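Local structure of fimbriae-associated protein Fap1 (Streptococcus parasanguinis, 3RGU) at residues V65-Q70 / N97-L102. The protein probably mediates adhesion and biofilm formation of this oral streptococcus as the building material of its cell-wall-anchored fimbriae. Residues are numbered along the deposited sequence; the frame is centred on the assembly and turned at random.
Sequences VATQSQ and NNTQAL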
loop_
_atom_site.group_PDB
_atom_site.type_symbol
_atom_site.label_atom_id
_atom_site.label_comp_id
_atom_site.label_asym_id
_atom_site.label_seq_id
_atom_site.Cartn_x
_atom_site.Cartn_y
_atom_site.Cartn_z
ATOM N N VAL A 65 1.854 7.346 -3.638
ATOM C CA VAL A 65 2.498 7.996 -2.492
ATOM C C VAL A 65 1.772 7.655 -1.200
ATOM O O VAL A 65 2.415 7.427 -0.172
ATOM C CB VAL A 65 2.714 9.534 -2.653
ATOM C CG1 VAL A 65 1.401 10.299 -2.706
ATOM C CG2 VAL A 65 3.631 10.068 -1.546
ATOM N N ALA A 66 0.438 7.595 -1.264
ATOM C CA ALA A 66 -0.375 7.300 -0.082
ATOM C C ALA A 66 -0.025 5.925 0.440
ATOM O O ALA A 66 0.206 5.737 1.643
ATOM C CB ALA A 66 -1.836 7.371 -0.403
ATOM N N THR A 67 0.051 4.966 -0.473
ATOM C CA THR A 67 0.390 3.619 -0.073
ATOM C C THR A 67 1.795 3.594 0.501
ATOM O O THR A 67 2.041 2.957 1.511
ATOM C CB THR A 67 0.268 2.646 -1.219
ATOM O OG1 THR A 67 -1.036 2.775 -1.814
ATOM C CG2 THR A 67 0.454 1.263 -0.707
ATOM N N GLN A 68 2.710 4.327 -0.111
ATOM C CA GLN A 68 4.086 4.318 0.362
ATOM C C GLN A 68 4.188 4.924 1.756
ATOM O O GLN A 68 4.995 4.494 2.573
ATOM C CB GLN A 68 4.996 5.064 -0.614
ATOM C CG GLN A 68 6.443 5.117 -0.187
ATOM C CD GLN A 68 7.144 3.796 -0.377
ATOM O OE1 GLN A 68 6.615 2.907 -1.034
ATOM N NE2 GLN A 68 8.343 3.657 0.190
ATOM N N SER A 69 3.349 5.915 2.009
ATOM C CA SER A 69 3.373 6.654 3.243
ATOM C C SER A 69 2.880 5.785 4.385
ATOM O O SER A 69 3.485 5.729 5.467
ATOM C CB SER A 69 2.463 7.864 3.097
ATOM O OG SER A 69 2.236 8.450 4.357
ATOM N N GLN A 70 1.763 5.116 4.114
ATOM C CA GLN A 70 1.085 4.272 5.070
ATOM C C GLN A 70 1.937 3.047 5.380
ATOM O O GLN A 70 2.074 2.648 6.528
ATOM C CB GLN A 70 -0.265 3.876 4.485
ATOM C CG GLN A 70 -1.139 3.045 5.391
ATOM C CD GLN A 70 -1.286 3.631 6.777
ATOM O OE1 GLN A 70 -1.392 4.845 6.945
ATOM N NE2 GLN A 70 -1.291 2.761 7.784
ATOM N N ASN A 97 -6.549 -0.973 2.558
ATOM C CA ASN A 97 -7.405 -0.135 1.724
ATOM C C ASN A 97 -6.616 0.638 0.697
ATOM O O ASN A 97 -7.024 0.740 -0.458
ATOM C CB ASN A 97 -8.219 0.842 2.585
ATOM C CG ASN A 97 -9.341 0.157 3.368
ATOM O OD1 ASN A 97 -9.919 -0.854 2.929
ATOM N ND2 ASN A 97 -9.657 0.715 4.536
ATOM N N ASN A 98 -5.484 1.185 1.125
ATOM C CA ASN A 98 -4.582 1.877 0.221
ATOM C C ASN A 98 -4.041 0.964 -0.860
ATOM O O ASN A 98 -4.077 1.329 -2.031
ATOM C CB ASN A 98 -3.453 2.549 0.987
ATOM C CG ASN A 98 -3.885 3.853 1.609
ATOM O OD1 ASN A 98 -5.036 4.266 1.468
ATOM N ND2 ASN A 98 -2.970 4.514 2.309
ATOM N N THR A 99 -3.562 -0.214 -0.460
ATOM C CA THR A 99 -3.068 -1.244 -1.376
ATOM C C THR A 99 -4.187 -1.643 -2.337
ATOM O O THR A 99 -3.966 -1.762 -3.540
ATOM C CB THR A 99 -2.626 -2.490 -0.600
ATOM O OG1 THR A 99 -1.487 -2.170 0.200
ATOM C CG2 THR A 99 -2.227 -3.584 -1.524
ATOM N N GLN A 100 -5.387 -1.850 -1.817
ATOM C CA GLN A 100 -6.487 -2.232 -2.673
ATOM C C GLN A 100 -6.687 -1.187 -3.765
ATOM O O GLN A 100 -6.733 -1.511 -4.945
ATOM C CB GLN A 100 -7.747 -2.484 -1.860
ATOM C CG GLN A 100 -8.887 -3.034 -2.677
ATOM C CD GLN A 100 -8.569 -4.402 -3.245
ATOM O OE1 GLN A 100 -8.310 -5.348 -2.497
ATOM N NE2 GLN A 100 -8.578 -4.516 -4.579
ATOM N N ALA A 101 -6.738 0.075 -3.357
ATOM C CA ALA A 101 -6.957 1.176 -4.297
ATOM C C ALA A 101 -5.907 1.340 -5.401
ATOM O O ALA A 101 -6.235 1.615 -6.560
ATOM C CB ALA A 101 -7.063 2.443 -3.467
ATOM N N LEU A 102 -4.646 1.163 -5.015
ATOM C CA LEU A 102 -3.530 1.173 -5.930
ATOM C C LEU A 102 -3.708 0.081 -6.963
ATOM O O LEU A 102 -3.418 0.290 -8.139
ATOM C CB LEU A 102 -2.238 0.937 -5.167
ATOM C CG LEU A 102 -0.931 0.982 -5.953
ATOM C CD1 LEU A 102 -0.760 2.335 -6.650
ATOM C CD2 LEU A 102 0.244 0.679 -5.024
#
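N98 reaches from helix 85-109 past T67 to A66 and Q70 of helix 54-79, a worked example of small and polar side chains joining antiparallel helices. Its CB lies 3.7 Å from T67 OG1, and T67 CA is also near. CG stands anti to the carbonyl carbon (chi1 -79°), and from it the amide carries ND2 forward to the helix. There ND2 is 3.5 Å from both A66 O and Q70 CB, with A66 CB a little farther off. The Q70 side chain crosses that of N98 at about a right angle, the two amide planes turned 75° apart. T67 lies alongside: its OG1, hydrogen-bonded to S63 O in its own helix, sits 3.4 Å from N98 O and meets CB and CD2 of L102. Its methyl CG2 lies 4.0 Å from T99 OG1, itself hydrogen-bonded to L95 O. The segment axes approach to 8.9 Å, their N-to-C directions 153° apart, and helix 32-50 completes the three-helix bundle, touching T67, T99 and L102. Both threonine hydroxyls thus spend their strongest bonds within their own helices, so what they offer the other helix is mainly van der Waals contact, while the asparagine amide brings polarity to its more open side.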